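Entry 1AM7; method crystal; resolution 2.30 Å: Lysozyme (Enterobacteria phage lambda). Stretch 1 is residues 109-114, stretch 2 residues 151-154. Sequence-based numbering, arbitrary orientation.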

# COMPACT_ATOMS: atom_id res chain seq x y z
N ASP A 109 17.64 19.18 15.14
CA ASP A 109 18.69 20.14 15.38
C ASP A 109 18.53 21.40 14.55
O ASP A 109 18.74 22.51 15.06
CB ASP A 109 20.05 19.53 15.07
CG ASP A 109 20.50 18.52 16.10
OD1 ASP A 109 19.94 18.49 17.22
OD2 ASP A 109 21.44 17.76 15.79
N ARG A 110 18.16 21.25 13.27
CA ARG A 110 18.01 22.42 12.41
C ARG A 110 16.67 23.17 12.53
O ARG A 110 16.51 24.25 11.98
CB ARG A 110 18.33 22.09 10.94
CG ARG A 110 17.22 21.42 10.18
CD ARG A 110 17.60 21.22 8.71
NE ARG A 110 18.26 19.94 8.45
CZ ARG A 110 17.68 18.89 7.86
NH1 ARG A 110 16.41 18.95 7.46
NH2 ARG A 110 18.38 17.79 7.63
N GLY A 111 15.71 22.60 13.26
CA GLY A 111 14.43 23.26 13.41
C GLY A 111 13.32 22.84 12.45
O GLY A 111 12.26 23.47 12.44
N ASP A 112 13.53 21.79 11.67
CA ASP A 112 12.51 21.31 10.74
C ASP A 112 11.65 20.31 11.51
O ASP A 112 11.67 19.10 11.24
CB ASP A 112 13.16 20.63 9.52
CG ASP A 112 13.72 21.64 8.53
OD1 ASP A 112 13.18 22.76 8.44
OD2 ASP A 112 14.71 21.31 7.83
N ILE A 113 10.89 20.83 12.46
CA ILE A 113 10.06 20.00 13.32
C ILE A 113 8.92 19.24 12.64
O ILE A 113 8.66 18.09 12.98
CB ILE A 113 9.55 20.83 14.53
CG1 ILE A 113 10.76 21.51 15.19
CG2 ILE A 113 8.86 19.93 15.56
CD1 ILE A 113 11.93 20.58 15.44
N ARG A 114 8.27 19.87 11.67
CA ARG A 114 7.18 19.23 10.94
C ARG A 114 7.69 17.91 10.30
O ARG A 114 7.04 16.87 10.39
CB ARG A 114 6.67 20.18 9.86
CG ARG A 114 5.20 20.14 9.65
CD ARG A 114 4.75 21.28 8.73
NE ARG A 114 4.93 22.58 9.36
CZ ARG A 114 4.03 23.17 10.15
NH1 ARG A 114 2.86 22.59 10.41
NH2 ARG A 114 4.33 24.34 10.72
N GLY A 151 12.41 25.22 22.20
CA GLY A 151 12.93 24.85 20.89
C GLY A 151 12.71 25.96 19.87
O GLY A 151 11.78 26.75 20.01
N THR A 152 13.57 26.02 18.87
CA THR A 152 13.46 27.03 17.82
C THR A 152 13.09 26.33 16.52
O THR A 152 13.67 25.30 16.17
CB THR A 152 14.77 27.82 17.66
OG1 THR A 152 15.85 26.90 17.49
CG2 THR A 152 15.05 28.65 18.91
N VAL A 153 12.03 26.81 15.88
CA VAL A 153 11.56 26.25 14.61
C VAL A 153 12.11 27.10 13.47
O VAL A 153 12.40 28.28 13.66
CB VAL A 153 10.02 26.28 14.57
CG1 VAL A 153 9.50 25.67 13.28
CG2 VAL A 153 9.45 25.55 15.76
N ARG A 154 12.30 26.48 12.30
CA ARG A 154 12.80 27.18 11.11
C ARG A 154 11.63 27.64 10.19
O ARG A 154 10.74 26.80 9.90
CB ARG A 154 13.73 26.26 10.31
CG ARG A 154 13.94 26.69 8.86
CD ARG A 154 14.64 25.62 8.02
NE ARG A 154 16.01 25.40 8.46
CZ ARG A 154 17.03 26.24 8.24
NH1 ARG A 154 16.83 27.38 7.58
NH2 ARG A 154 18.25 25.94 8.68

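Stretch 2 runs without regular secondary structure past the corner where one helix of stretch 1 ends and the next begins. The two stretches bury 258 Å² between them, a modest contact centred on Gly111, whose CA lies 4.3 Å from the CA of Val153. One backbone hydrogen bond crosses the gap, and side chains from both stretches gather around it.

Gly151 opens stretch 2 but takes no part in the contact; it is buried, and no atom of stretch 1 comes close to it. Contact begins at Thr152, and it is the backbone that makes it: Thr152 O lies 3.5 Å from Gly111 CA. The CA-to-CB bond of Thr152 points sideways, and its hydroxyl is hydrogen-bonded elsewhere in the structure, so the side chain is occupied without being used here.

The close approach of this carbonyl explains much about Gly111. The residue ends the first helix in a Schellman motif, with a positive phi of 95°, and at these backbone angles a CB would already be jammed against the carbonyl oxygen of Arg110. A CB on Gly111 would also point toward stretch 2, lying only 3.1 Å from Thr152 O and 3.1 Å from Arg154 N. Glycine therefore meets two demands at once: it permits the turn that terminates the helix, and it leaves room for the other backbone to pass.

At Val153 the backbone continues past the same glycine, with Val153 CA 3.6 Å from Gly111 O. Its side chain, chi1 in the t rotamer, leaves CA sideways, and Val153 CG2 comes 4.3 Å from Ile113 CG1. Ile113, buried in the first turn of the second helix, points its CA-to-CB bond toward stretch 2. Two branched apolar side chains suit this position because they fill space beside the polar backbone contacts without leaving a polar group in need of a partner.

Arg154 supplies the central bond: Arg154 N donates to Gly111 O over 3.0 Å, with a nearly straight angle of 161° at the hydrogen. Gly111 O also accepts a weak bond from Ile113 N, at 3.0 Å, so one carbonyl serves both the turn and the neighbouring stretch.

Arg154 as a whole residue has the largest area covered by the other stretch, 76 Å². Its CA-to-CB bond points toward stretch 1, and t rotamers at chi1 and chi2 extend the chain so that Arg154 CD lies 3.2 Å from Asp112 OD1. The charged pairing is looser: Asp112 OD1 and Arg154 NE form a long salt bridge of 3.9 Å, the carboxylate oxygen lying at the guanidinium edge. Although the CA-to-CB bond of Asp112 points away, the end of its side chain comes nearer. Its other oxygen is held more firmly, as Arg110 NH1 donates to Asp112 OD2 at 2.9 Å and 175° within a salt bridge. An aspartate suits this place by offering one oxygen to each arginine. Arg154 is nevertheless exposed and poorly ordered, so the exact side-chain distances should be read with caution.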